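Local coordinates for regulator of Ty1 transposition protein 107 (Saccharomyces cerevisiae, PDB 3T7K), which binds phosphorylated histone H2A through a pair of C-terminal BRCT domains and probably acts in this way in DNA damage repair, at residues E9-R14 with I40-Q45; V26-F31 with K67-E72; E180-N185 with K209-L214. All coordinates share one frame; numbering follows the deposited sequence.

Interaction 1 of 3, residues E9-R14 with I40-Q45; sequences EKILAR and IEILNQ
In the first of the two BRCT domains, helix 8-13 lies against helix 37-45 through the side chains of L12 and I11 on one side and I42 and Q45 on the other. The short axes pass 10.1 Å apart and cross at -54°, a separation wide enough for branched aliphatic groups to fill. L12 loses the most surface to the contact. Its CG stands opposite the carbonyl carbon, next to the backbone N (chi1 -67°), which carries the two methyls across to the other helix. There they divide: CD1 rests on the aliphatic root of Q45, 3.6 Å from CB of that residue, while CD2 meets CG2 of I42 at 4.1 Å. A leucine fits because its fork can serve two neighbours one helical turn apart. Q45 suits its exposed place as well: CB and CG give an apolar surface to L12. I42 is used at both of its branches. CG2 faces L12, and CD1 at the far end of the other branch comes to 4.0 Å from CG2 of I11. I11 and I42 run nearly perpendicular to each other, so the touch is of single methyls, and the CD1 end of I11 leads away. No hydrogen bond links the segments. I99 of helix 90-99 touches I11, L12 and I42, while A8 adds to the cluster beside I42. Helix 37-45 follows the first strand of the parallel sheet, as the first helix of a BRCT fold does, and neighbours helix 90-99; helix 8-13, which precedes that strand, is probably an addition to the basic BRCT fold.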
ATOM      1  N   GLU C   9      -5.660 -30.885   1.713  1.00 62.94           N
ATOM      2  CA  GLU C   9      -5.386 -31.015   3.140  1.00 65.05           C
ATOM      3  C   GLU C   9      -4.849 -32.397   3.497  1.00 61.88           C
ATOM      4  O   GLU C   9      -3.902 -32.517   4.272  1.00 60.66           O
ATOM      5  CB  GLU C   9      -6.639 -30.707   3.960  1.00 60.91           C
ATOM      6  CG  GLU C   9      -7.179 -29.311   3.714  0.71 64.74           C
ATOM      7  CD  GLU C   9      -8.416 -29.013   4.529  0.27 63.92           C
ATOM      8  OE1 GLU C   9      -9.532 -29.283   4.035  0.37 62.84           O
ATOM      9  OE2 GLU C   9      -8.272 -28.510   5.661  0.37 64.97           O
ATOM     10  N   LYS C  10      -5.448 -33.438   2.932  1.00 60.49           N
ATOM     11  CA  LYS C  10      -4.940 -34.782   3.149  1.00 59.77           C
ATOM     12  C   LYS C  10      -3.505 -34.874   2.648  1.00 58.65           C
ATOM     13  O   LYS C  10      -2.617 -35.347   3.357  1.00 58.16           O
ATOM     14  CB  LYS C  10      -5.823 -35.828   2.462  1.00 60.69           C
ATOM     15  CG  LYS C  10      -5.241 -37.234   2.500  0.41 61.06           C
ATOM     16  CD  LYS C  10      -4.953 -37.675   3.928  0.41 59.77           C
ATOM     17  CE  LYS C  10      -4.164 -38.976   3.966  1.00 61.52           C
ATOM     18  NZ  LYS C  10      -3.936 -39.432   5.369  0.60 65.43           N
ATOM     19  N   ILE C  11      -3.276 -34.419   1.421  1.00 58.89           N
ATOM     20  CA  ILE C  11      -1.925 -34.376   0.873  1.00 57.68           C
ATOM     21  C   ILE C  11      -0.969 -33.671   1.841  1.00 56.11           C
ATOM     22  O   ILE C  11       0.168 -34.111   2.040  1.00 52.65           O
ATOM     23  CB  ILE C  11      -1.888 -33.624  -0.476  1.00 61.42           C
ATOM     24  CG1 ILE C  11      -2.735 -34.353  -1.533  1.00 61.01           C
ATOM     25  CG2 ILE C  11      -0.447 -33.438  -0.940  1.00 56.21           C
ATOM     26  CD1 ILE C  11      -2.162 -35.689  -1.958  1.00 61.56           C
ATOM     27  N   LEU C  12      -1.445 -32.584   2.446  1.00 53.84           N
ATOM     28  CA  LEU C  12      -0.607 -31.736   3.291  1.00 56.19           C
ATOM     29  C   LEU C  12      -0.623 -32.150   4.766  1.00 56.06           C
ATOM     30  O   LEU C  12       0.159 -31.641   5.577  1.00 52.86           O
ATOM     31  CB  LEU C  12      -1.020 -30.270   3.146  1.00 52.64           C
ATOM     32  CG  LEU C  12      -0.766 -29.637   1.772  1.00 54.25           C
ATOM     33  CD1 LEU C  12      -1.479 -28.301   1.662  1.00 50.00           C
ATOM     34  CD2 LEU C  12       0.724 -29.478   1.498  1.00 47.82           C
ATOM     35  N   ALA C  13      -1.510 -33.076   5.111  1.00 56.30           N
ATOM     36  CA  ALA C  13      -1.576 -33.592   6.471  1.00 55.70           C
ATOM     37  C   ALA C  13      -0.238 -34.235   6.804  1.00 55.27           C
ATOM     38  O   ALA C  13       0.252 -34.137   7.924  1.00 52.92           O
ATOM     39  CB  ALA C  13      -2.705 -34.609   6.602  1.00 57.09           C
ATOM     40  N   ARG C  14       0.362 -34.860   5.797  1.00 57.21           N
ATOM     41  CA  ARG C  14       1.592 -35.619   5.974  1.00 53.88           C
ATOM     42  C   ARG C  14       2.801 -34.766   6.360  1.00 58.78           C
ATOM     43  O   ARG C  14       3.871 -35.307   6.641  1.00 61.91           O
ATOM     44  CB  ARG C  14       1.899 -36.412   4.701  1.00 59.39           C
ATOM     45  CG  ARG C  14       3.053 -37.386   4.851  0.56 58.53           C
ATOM     46  CD  ARG C  14       3.293 -38.169   3.575  0.31 58.92           C
ATOM     47  CZ  ARG C  14       4.741 -36.625   2.311  1.00 56.84           C
ATOM     48  NH1 ARG C  14       5.680 -36.714   3.244  0.82 57.66           N
ATOM     49  NH2 ARG C  14       4.938 -35.861   1.244  0.47 57.91           N
ATOM     50  N   ILE C  40      -3.610 -26.243  -6.971  1.00 47.77           N
ATOM     51  CA  ILE C  40      -3.827 -24.829  -6.686  1.00 48.00           C
ATOM     52  C   ILE C  40      -4.096 -24.619  -5.216  1.00 47.58           C
ATOM     53  O   ILE C  40      -3.531 -23.719  -4.603  1.00 44.40           O
ATOM     54  CB  ILE C  40      -4.892 -24.142  -7.607  1.00 55.32           C
ATOM     55  CG1 ILE C  40      -5.362 -22.809  -7.004  1.00 48.33           C
ATOM     56  CG2 ILE C  40      -6.078 -25.083  -7.919  1.00 55.91           C
ATOM     57  CD1 ILE C  40      -6.500 -22.932  -5.998  1.00 51.36           C
ATOM     58  N   GLU C  41      -4.919 -25.481  -4.636  1.00 50.72           N
ATOM     59  CA  GLU C  41      -5.248 -25.377  -3.223  1.00 48.15           C
ATOM     60  C   GLU C  41      -4.018 -25.587  -2.319  1.00 45.89           C
ATOM     61  O   GLU C  41      -3.896 -24.959  -1.265  1.00 46.20           O
ATOM     62  CB  GLU C  41      -6.353 -26.373  -2.864  1.00 51.41           C
ATOM     63  CG  GLU C  41      -6.871 -26.173  -1.471  0.80 54.43           C
ATOM     64  OE1 GLU C  41      -7.724 -24.000  -1.909  0.49 58.57           O
ATOM     65  OE2 GLU C  41      -6.458 -24.253  -0.133  0.62 55.57           O
ATOM     66  N   ILE C  42      -3.113 -26.467  -2.744  1.00 45.04           N
ATOM     67  CA  ILE C  42      -1.834 -26.653  -2.069  1.00 44.75           C
ATOM     68  C   ILE C  42      -1.046 -25.345  -2.025  1.00 45.85           C
ATOM     69  O   ILE C  42      -0.623 -24.909  -0.955  1.00 43.33           O
ATOM     70  CB  ILE C  42      -0.969 -27.722  -2.767  1.00 47.10           C
ATOM     71  CG1 ILE C  42      -1.596 -29.113  -2.636  1.00 51.50           C
ATOM     72  CG2 ILE C  42       0.422 -27.755  -2.178  1.00 48.61           C
ATOM     73  CD1 ILE C  42      -0.741 -30.209  -3.267  1.00 52.33           C
ATOM     74  N   LEU C  43      -0.838 -24.727  -3.191  1.00 46.01           N
ATOM     75  CA  LEU C  43      -0.094 -23.472  -3.279  1.00 41.91           C
ATOM     76  C   LEU C  43      -0.598 -22.422  -2.302  1.00 41.00           C
ATOM     77  O   LEU C  43       0.201 -21.785  -1.601  1.00 38.17           O
ATOM     78  CB  LEU C  43      -0.131 -22.920  -4.712  1.00 41.75           C
ATOM     79  CG  LEU C  43       0.576 -23.830  -5.707  1.00 42.86           C
ATOM     80  CD1 LEU C  43       0.460 -23.303  -7.134  1.00 49.76           C
ATOM     81  CD2 LEU C  43       2.028 -23.982  -5.309  1.00 41.59           C
ATOM     82  N   ASN C  44      -1.915 -22.230  -2.251  1.00 39.35           N
ATOM     83  CA  ASN C  44      -2.476 -21.233  -1.339  1.00 43.04           C
ATOM     84  C   ASN C  44      -2.176 -21.601   0.106  1.00 40.27           C
ATOM     85  O   ASN C  44      -1.903 -20.734   0.940  1.00 40.74           O
ATOM     86  CB  ASN C  44      -3.981 -21.094  -1.550  1.00 42.81           C
ATOM     87  CG  ASN C  44      -4.369 -21.148  -3.019  1.00 54.39           C
ATOM     88  OD1 ASN C  44      -5.027 -22.097  -3.459  1.00 55.78           O
ATOM     89  ND2 ASN C  44      -3.959 -20.127  -3.793  1.00 48.75           N
ATOM     90  N   GLN C  45      -2.201 -22.891   0.405  1.00 41.22           N
ATOM     91  CA  GLN C  45      -1.855 -23.326   1.757  1.00 42.16           C
ATOM     92  C   GLN C  45      -0.403 -23.001   2.080  1.00 42.23           C
ATOM     93  O   GLN C  45      -0.043 -22.863   3.241  1.00 43.15           O
ATOM     94  CB  GLN C  45      -2.131 -24.819   1.938  1.00 42.76           C
ATOM     95  CG  GLN C  45      -3.614 -25.143   2.122  1.00 52.16           C
ATOM     96  CD  GLN C  45      -4.322 -24.132   3.013  1.00 53.39           C
ATOM     97  OE1 GLN C  45      -3.938 -23.923   4.165  0.45 47.43           O
ATOM     98  NE2 GLN C  45      -5.355 -23.489   2.473  0.43 51.14           N
TER

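Interaction 2 of 3, residues V26-F31 with K67-E72; sequences VCTGCF and KILRTE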
ATOM      1  N   VAL C  26       2.076 -13.460 -10.932  1.00 36.80           N
ATOM      2  CA  VAL C  26       1.444 -13.795 -12.185  1.00 40.30           C
ATOM      3  C   VAL C  26       2.480 -14.634 -12.904  1.00 36.99           C
ATOM      4  O   VAL C  26       3.654 -14.536 -12.589  1.00 38.12           O
ATOM      5  CB  VAL C  26       1.028 -12.541 -13.008  1.00 43.81           C
ATOM      6  CG1 VAL C  26       0.039 -11.702 -12.204  1.00 40.29           C
ATOM      7  CG2 VAL C  26       2.243 -11.716 -13.383  1.00 39.61           C
ATOM      8  N   CYS C  27       2.046 -15.500 -13.816  1.00 34.80           N
ATOM      9  CA  CYS C  27       2.971 -16.210 -14.684  1.00 38.94           C
ATOM     10  C   CYS C  27       2.863 -15.605 -16.063  1.00 40.12           C
ATOM     11  O   CYS C  27       1.786 -15.162 -16.460  1.00 42.39           O
ATOM     12  CB  CYS C  27       2.586 -17.673 -14.791  1.00 43.89           C
ATOM     13  SG  CYS C  27       2.481 -18.463 -13.187  1.00 50.91           S
ATOM     14  N   THR C  28       3.978 -15.591 -16.778  1.00 40.33           N
ATOM     15  CA  THR C  28       4.007 -15.142 -18.167  1.00 43.34           C
ATOM     16  C   THR C  28       4.954 -16.103 -18.855  1.00 42.69           C
ATOM     17  O   THR C  28       5.982 -16.469 -18.280  1.00 43.21           O
ATOM     18  CB  THR C  28       4.476 -13.665 -18.278  1.00 43.73           C
ATOM     19  OG1 THR C  28       4.385 -13.213 -19.638  1.00 43.26           O
ATOM     20  CG2 THR C  28       5.909 -13.500 -17.782  1.00 37.92           C
ATOM     21  N   GLY C  29       4.594 -16.565 -20.051  1.00 45.47           N
ATOM     22  CA  GLY C  29       5.385 -17.591 -20.705  1.00 46.70           C
ATOM     23  C   GLY C  29       5.285 -18.926 -19.964  1.00 45.99           C
ATOM     24  O   GLY C  29       6.149 -19.799 -20.127  1.00 46.97           O
ATOM     25  N   CYS C  30       4.240 -19.082 -19.147  1.00 47.12           N
ATOM     26  CA  CYS C  30       4.027 -20.326 -18.389  1.00 44.17           C
ATOM     27  C   CYS C  30       2.641 -20.448 -17.744  1.00 52.98           C
ATOM     28  O   CYS C  30       1.933 -19.446 -17.568  1.00 50.26           O
ATOM     29  CB  CYS C  30       5.155 -20.562 -17.360  1.00 46.49           C
ATOM     30  SG  CYS C  30       5.609 -19.184 -16.208  1.00 45.49           S
ATOM     31  N   PHE C  31       2.254 -21.686 -17.424  1.00 53.64           N
ATOM     32  CA  PHE C  31       1.020 -21.975 -16.692  1.00 55.29           C
ATOM     33  C   PHE C  31      -0.180 -21.176 -17.190  1.00 56.11           C
ATOM     34  O   PHE C  31      -0.896 -20.549 -16.402  1.00 49.95           O
ATOM     35  CB  PHE C  31       1.225 -21.694 -15.201  1.00 55.45           C
ATOM     36  CG  PHE C  31       2.376 -22.445 -14.584  1.00 56.08           C
ATOM     37  CD1 PHE C  31       2.233 -23.777 -14.213  1.00 60.69           C
ATOM     38  CD2 PHE C  31       3.590 -21.809 -14.338  1.00 57.79           C
ATOM     39  CE1 PHE C  31       3.278 -24.471 -13.619  1.00 54.49           C
ATOM     40  CE2 PHE C  31       4.648 -22.499 -13.738  1.00 54.31           C
ATOM     41  CZ  PHE C  31       4.489 -23.837 -13.384  1.00 53.28           C
ATOM     42  N   LYS C  67      12.268 -16.928 -18.686  1.00 46.24           N
ATOM     43  CA  LYS C  67      13.366 -15.995 -18.976  1.00 44.98           C
ATOM     44  C   LYS C  67      12.834 -14.576 -19.102  1.00 42.61           C
ATOM     45  O   LYS C  67      11.625 -14.360 -19.144  0.60 43.57           O
ATOM     46  CB  LYS C  67      14.087 -16.379 -20.280  1.00 50.16           C
ATOM     47  CG  LYS C  67      13.166 -16.412 -21.499  1.00 47.58           C
ATOM     48  CD  LYS C  67      13.908 -16.777 -22.787  1.00 54.04           C
ATOM     49  CE  LYS C  67      14.841 -15.659 -23.246  1.00 57.69           C
ATOM     50  NZ  LYS C  67      15.280 -15.847 -24.663  1.00 64.34           N
ATOM     51  N   ILE C  68      13.736 -13.608 -19.170  1.00 47.20           N
ATOM     52  CA  ILE C  68      13.320 -12.239 -19.459  1.00 49.13           C
ATOM     53  C   ILE C  68      12.492 -12.207 -20.741  1.00 45.35           C
ATOM     54  O   ILE C  68      12.951 -12.626 -21.805  1.00 48.95           O
ATOM     55  CB  ILE C  68      14.520 -11.278 -19.558  1.00 51.81           C
ATOM     56  CG1 ILE C  68      15.236 -11.196 -18.211  1.00 55.02           C
ATOM     57  CG2 ILE C  68      14.063  -9.890 -19.976  1.00 49.53           C
ATOM     58  CD1 ILE C  68      16.390 -10.219 -18.200  1.00 56.51           C
ATOM     59  N   LEU C  69      11.255 -11.736 -20.625  1.00 48.41           N
ATOM     60  CA  LEU C  69      10.333 -11.710 -21.758  1.00 46.57           C
ATOM     61  C   LEU C  69       9.735 -10.330 -21.997  1.00 49.83           C
ATOM     62  O   LEU C  69       9.619  -9.512 -21.075  1.00 42.76           O
ATOM     63  CB  LEU C  69       9.198 -12.714 -21.555  1.00 44.43           C
ATOM     64  CG  LEU C  69       9.566 -14.194 -21.558  1.00 45.09           C
ATOM     65  CD1 LEU C  69       8.343 -15.022 -21.211  1.00 43.37           C
ATOM     66  CD2 LEU C  69      10.144 -14.607 -22.908  1.00 52.04           C
ATOM     67  N   ARG C  70       9.338 -10.083 -23.241  1.00 45.32           N
ATOM     68  CA  ARG C  70       8.761  -8.804 -23.610  1.00 45.93           C
ATOM     69  C   ARG C  70       7.241  -8.839 -23.554  1.00 46.10           C
ATOM     70  O   ARG C  70       6.579  -8.065 -24.242  1.00 47.39           O
ATOM     71  CB  ARG C  70       9.226  -8.405 -25.014  1.00 49.03           C
ATOM     72  CG  ARG C  70      10.737  -8.231 -25.122  1.00 49.71           C
ATOM     73  CD  ARG C  70      11.176  -8.019 -26.555  1.00 52.60           C
ATOM     74  NE  ARG C  70      12.241  -7.028 -26.632  1.00 56.47           N
ATOM     75  CZ  ARG C  70      12.089  -5.820 -27.161  1.00 53.06           C
ATOM     76  NH1 ARG C  70      10.917  -5.460 -27.673  1.00 50.35           N
ATOM     77  NH2 ARG C  70      13.109  -4.977 -27.177  1.00 54.78           N
ATOM     78  N   THR C  71       6.675  -9.735 -22.750  1.00 39.92           N
ATOM     79  CA  THR C  71       5.227  -9.766 -22.615  1.00 35.18           C
ATOM     80  C   THR C  71       4.788  -8.571 -21.812  1.00 35.88           C
ATOM     81  O   THR C  71       5.568  -8.032 -21.044  1.00 40.43           O
ATOM     82  CB  THR C  71       4.749 -11.010 -21.844  1.00 42.94           C
ATOM     83  OG1 THR C  71       5.551 -11.167 -20.659  1.00 37.73           O
ATOM     84  CG2 THR C  71       4.839 -12.248 -22.723  1.00 37.23           C
ATOM     85  N   GLU C  72       3.534  -8.174 -21.966  1.00 34.92           N
ATOM     86  CA  GLU C  72       2.947  -7.156 -21.103  1.00 38.52           C
ATOM     87  C   GLU C  72       3.159  -7.484 -19.620  1.00 39.23           C
ATOM     88  O   GLU C  72       3.503  -6.616 -18.816  1.00 36.86           O
ATOM     89  CB  GLU C  72       1.452  -7.030 -21.389  1.00 38.43           C
ATOM     90  CG  GLU C  72       0.728  -6.049 -20.485  1.00 41.59           C
ATOM     91  CD  GLU C  72      -0.752  -5.964 -20.798  1.00 48.86           C
ATOM     92  OE1 GLU C  72      -1.237  -6.811 -21.576  1.00 52.14           O
ATOM     93  OE2 GLU C  72      -1.437  -5.053 -20.277  1.00 51.60           O
TER
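T28 and T71 meet hydroxyl to hydroxyl at the phosphopeptide site of the first BRCT domain. Starting from CB, the T28 side chain already lies 3.6 Å from OG1 of T71. Beyond it the two branches part. With chi1 at -175°, OG1 points directly away from its own backbone N and reaches T71, whose OG1 donates a hydrogen bond to OG1 of T28 over 2.6 Å. The methyl CG2 takes the other branch, with CD1 of L69 at 4.5 Å. Threonine fits because one branch binds while the other lies beside an apolar neighbour. A valine in its place would probably leave the T71 hydroxyl without its acceptor and the peptide short of one bond.

The T28 hydroxyl and N of G29 both hydrogen-bond a modified side chain of the bound peptide, presumably the phosphoserine of H2A, while N of R70 bonds an acidic side chain there. The positive phi of G29 suits glycine, and a CB would collide with CD1 of L69, which instead lies 4.0 Å from G29 CA. Leucine suits its own place by laying this methyl along the glycine backbone and the carbonyl O of T28.

T71 is the N-cap of helix 72-77, its OG1 also bonded to N of F74, so a chain of bonds runs from the helix start through both threonines to the peptide. The site lies where strand 23-27 ends: the backbone of V26 and T28 bonds F64 on neighbouring strand 62-64, K73 and F74 of helix 72-77 touch T28, and R70 reaches helix 229-237 in the second BRCT domain.

Interaction 3 of 3, residues E180-N185 with K209-L214; sequences EDIIPN and KKFTKL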
ATOM      1  N   GLU C 180      -1.885  20.540 -33.925  1.00 41.42           N
ATOM      2  CA  GLU C 180      -2.768  20.787 -32.790  1.00 45.55           C
ATOM      3  C   GLU C 180      -3.114  19.503 -32.016  1.00 44.23           C
ATOM      4  O   GLU C 180      -3.457  19.563 -30.833  1.00 47.21           O
ATOM      5  CB  GLU C 180      -4.032  21.529 -33.232  1.00 45.43           C
ATOM      6  CG  GLU C 180      -3.792  22.995 -33.619  1.00 51.46           C
ATOM      7  CD  GLU C 180      -3.456  23.194 -35.099  1.00 54.50           C
ATOM      8  OE1 GLU C 180      -3.201  22.192 -35.805  1.00 50.88           O
ATOM      9  OE2 GLU C 180      -3.461  24.362 -35.562  1.00 57.98           O
ATOM     10  N   ASP C 181      -3.010  18.352 -32.681  1.00 43.46           N
ATOM     11  CA  ASP C 181      -3.251  17.057 -32.028  1.00 49.13           C
ATOM     12  C   ASP C 181      -2.118  16.634 -31.097  1.00 45.28           C
ATOM     13  O   ASP C 181      -2.304  15.783 -30.236  1.00 47.44           O
ATOM     14  CB  ASP C 181      -3.466  15.954 -33.069  1.00 49.27           C
ATOM     15  CG  ASP C 181      -4.684  16.204 -33.938  1.00 56.48           C
ATOM     16  OD1 ASP C 181      -5.696  16.714 -33.399  1.00 53.30           O
ATOM     17  OD2 ASP C 181      -4.620  15.905 -35.158  1.00 54.63           O
ATOM     18  N   ILE C 182      -0.939  17.211 -31.283  1.00 42.56           N
ATOM     19  CA  ILE C 182       0.210  16.816 -30.482  1.00 40.55           C
ATOM     20  C   ILE C 182       0.187  17.467 -29.118  1.00 39.87           C
ATOM     21  O   ILE C 182       0.131  18.686 -29.008  1.00 42.09           O
ATOM     22  CB  ILE C 182       1.515  17.176 -31.182  1.00 39.88           C
ATOM     23  CG1 ILE C 182       1.512  16.609 -32.602  1.00 39.97           C
ATOM     24  CG2 ILE C 182       2.698  16.650 -30.390  1.00 36.99           C
ATOM     25  CD1 ILE C 182       2.769  16.925 -33.369  1.00 40.29           C
ATOM     26  N   ILE C 183       0.240  16.650 -28.067  1.00 40.85           N
ATOM     27  CA  ILE C 183       0.305  17.174 -26.708  1.00 36.35           C
ATOM     28  C   ILE C 183       1.751  17.311 -26.225  1.00 35.58           C
ATOM     29  O   ILE C 183       2.613  16.507 -26.577  1.00 35.95           O
ATOM     30  CB  ILE C 183      -0.517  16.309 -25.723  1.00 42.56           C
ATOM     31  CG1 ILE C 183       0.195  14.993 -25.410  1.00 34.27           C
ATOM     32  CG2 ILE C 183      -1.897  16.022 -26.310  1.00 43.78           C
ATOM     33  CD1 ILE C 183      -0.471  14.197 -24.284  1.00 41.82           C
ATOM     34  N   PRO C 184       2.025  18.349 -25.429  1.00 32.20           N
ATOM     35  CA  PRO C 184       3.362  18.568 -24.896  1.00 37.12           C
ATOM     36  C   PRO C 184       3.589  17.668 -23.678  1.00 38.97           C
ATOM     37  O   PRO C 184       2.632  17.240 -23.034  1.00 39.56           O
ATOM     38  CB  PRO C 184       3.313  20.032 -24.463  1.00 37.84           C
ATOM     39  CG  PRO C 184       1.915  20.217 -24.013  1.00 40.90           C
ATOM     40  CD  PRO C 184       1.060  19.322 -24.894  1.00 42.84           C
ATOM     41  N   ASN C 185       4.846  17.376 -23.383  1.00 38.05           N
ATOM     42  CA  ASN C 185       5.179  16.630 -22.188  1.00 35.41           C
ATOM     43  C   ASN C 185       5.241  17.569 -20.976  1.00 42.35           C
ATOM     44  O   ASN C 185       6.300  18.089 -20.634  1.00 42.98           O
ATOM     45  CB  ASN C 185       6.509  15.929 -22.387  1.00 36.44           C
ATOM     46  CG  ASN C 185       7.010  15.286 -21.129  1.00 36.23           C
ATOM     47  OD1 ASN C 185       6.241  14.706 -20.362  1.00 33.29           O
ATOM     48  ND2 ASN C 185       8.306  15.411 -20.890  1.00 33.97           N
ATOM     49  N   LYS C 209       9.767  12.397 -40.142  1.00 40.29           N
ATOM     50  CA  LYS C 209       9.796  13.573 -41.010  1.00 42.49           C
ATOM     51  C   LYS C 209       8.560  14.437 -40.815  1.00 38.61           C
ATOM     52  O   LYS C 209       8.663  15.633 -40.575  1.00 40.65           O
ATOM     53  CB  LYS C 209       9.928  13.157 -42.475  1.00 45.41           C
ATOM     54  CG  LYS C 209      11.138  12.287 -42.754  1.00 48.56           C
ATOM     55  CD  LYS C 209      10.920  11.458 -44.010  0.23 50.71           C
ATOM     56  CE  LYS C 209      12.202  10.788 -44.470  0.75 53.72           C
ATOM     57  NZ  LYS C 209      11.921   9.705 -45.452  0.86 57.22           N
ATOM     58  N   LYS C 210       7.388  13.829 -40.912  1.00 40.92           N
ATOM     59  CA  LYS C 210       6.144  14.547 -40.673  1.00 39.93           C
ATOM     60  C   LYS C 210       6.159  15.326 -39.360  1.00 38.19           C
ATOM     61  O   LYS C 210       5.839  16.512 -39.331  1.00 33.15           O
ATOM     62  CB  LYS C 210       4.962  13.580 -40.673  1.00 43.72           C
ATOM     63  CG  LYS C 210       3.603  14.271 -40.533  1.00 52.30           C
ATOM     64  CD  LYS C 210       2.471  13.267 -40.322  1.00 58.46           C
ATOM     65  CE  LYS C 210       1.131  13.973 -40.076  1.00 62.64           C
ATOM     66  NZ  LYS C 210       0.266  14.007 -41.292  1.00 64.75           N
ATOM     67  N   PHE C 211       6.530  14.659 -38.269  1.00 37.66           N
ATOM     68  CA  PHE C 211       6.387  15.268 -36.949  1.00 37.73           C
ATOM     69  C   PHE C 211       7.410  16.354 -36.672  1.00 33.73           C
ATOM     70  O   PHE C 211       7.089  17.382 -36.087  1.00 37.03           O
ATOM     71  CB  PHE C 211       6.406  14.204 -35.847  1.00 41.63           C
ATOM     72  CG  PHE C 211       5.174  13.351 -35.831  1.00 44.70           C
ATOM     73  CD1 PHE C 211       3.923  13.934 -35.867  1.00 43.54           C
ATOM     74  CD2 PHE C 211       5.265  11.971 -35.813  1.00 46.63           C
ATOM     75  CE1 PHE C 211       2.788  13.161 -35.868  1.00 47.34           C
ATOM     76  CE2 PHE C 211       4.128  11.189 -35.810  1.00 49.19           C
ATOM     77  CZ  PHE C 211       2.886  11.787 -35.842  1.00 52.98           C
ATOM     78  N   THR C 212       8.650  16.135 -37.082  1.00 31.23           N
ATOM     79  CA  THR C 212       9.662  17.163 -36.886  1.00 34.72           C
ATOM     80  C   THR C 212       9.269  18.423 -37.679  1.00 36.60           C
ATOM     81  O   THR C 212       9.435  19.557 -37.210  1.00 37.35           O
ATOM     82  CB  THR C 212      11.064  16.666 -37.300  1.00 37.46           C
ATOM     83  OG1 THR C 212      11.019  16.134 -38.634  1.00 41.74           O
ATOM     84  CG2 THR C 212      11.531  15.577 -36.366  1.00 36.54           C
ATOM     85  N   LYS C 213       8.727  18.230 -38.871  1.00 33.25           N
ATOM     86  CA  LYS C 213       8.344  19.393 -39.684  1.00 40.48           C
ATOM     87  C   LYS C 213       7.201  20.183 -39.044  1.00 38.27           C
ATOM     88  O   LYS C 213       7.271  21.411 -38.924  1.00 38.50           O
ATOM     89  CB  LYS C 213       8.002  18.985 -41.105  1.00 34.03           C
ATOM     90  CG  LYS C 213       9.222  18.733 -41.983  0.61 38.31           C
ATOM     91  CD  LYS C 213       8.842  18.635 -43.465  0.40 39.01           C
ATOM     92  NZ  LYS C 213       7.503  17.365 -45.171  0.58 38.47           N
ATOM     93  N   LEU C 214       6.165  19.467 -38.615  1.00 35.53           N
ATOM     94  CA  LEU C 214       5.018  20.078 -37.957  1.00 36.37           C
ATOM     95  C   LEU C 214       5.468  20.887 -36.760  1.00 37.92           C
ATOM     96  O   LEU C 214       5.144  22.072 -36.638  1.00 37.94           O
ATOM     97  CB  LEU C 214       4.032  19.009 -37.490  1.00 40.50           C
ATOM     98  CG  LEU C 214       2.756  18.712 -38.274  1.00 46.97           C
ATOM     99  CD1 LEU C 214       3.058  18.403 -39.733  1.00 51.93           C
ATOM    100  CD2 LEU C 214       2.004  17.546 -37.608  1.00 47.78           C
TER
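I182 gives up the most surface here, followed by F211 and then L214, and these three residues make the whole contact between the 180-185 connection and helix 205-218. I182 follows a short 3-10 turn, and its side chain is directed at the helix. At a chi1 of -53° CG1 lies trans to the carbonyl carbon, and the next torsion is fully extended (chi2 180°), so the longer branch reaches out and presents CD1 as the foremost atom. That one methyl touches both helix residues. It comes to 4.1 Å from CD1 of the F211 ring, approaching obliquely, and to 4.4 Å from CD2 of L214, which lies three residues further along the helix and so on nearly the same face. The backbones are kept well apart, with 9.1 Å between the CA atoms of I182 and F211; the extended CG1-CD1 branch of isoleucine spans much of that gap, while its branching at CB limits the rotation.

F211 suits its place because a large flat ring can meet several partners at once. Besides I182 it touches L172, V147 and L200, which belong to three strands of the sheet, and C177 in the preceding connection. I182 meets N145 and Y198 of that sheet as well. L214 completes the apolar strip of the helix with a branched end.

Polar bonds lie around it: E180 is salt-bridged to R218 at the end of the same helix, and NZ of K210 bonds the carbonyl O of K175. Between the segments themselves there is neither a hydrogen bond nor a charge pair. The contact therefore holds by dispersion and the exclusion of water, which favour close fit but impose little direction; the E180-R218 salt bridge is a directional tie between the same loop and helix.

Interactions 1 and 2 belong to the first BRCT domain and interaction 3 to the second. Strand 23-27, which leads into interaction 2, lies in the chain between the two helices of interaction 1, yet the centres of these contacts are 26 Å apart. Interaction 3 is buried and wholly aliphatic and aromatic, with the sheet completing it. Interaction 1 is also apolar but only partly buried, far from the centre of the chain. Interaction 2, whose centre lies about 10 Å from that of the chain, differs in kind: of its buried hydroxyl pair one member bonds the peptide, with a backbone NH beside it. Helices 72-77 and 205-218 each follow the third strand of their sheet; one is capped at the ligand site, the other packs on a connecting loop.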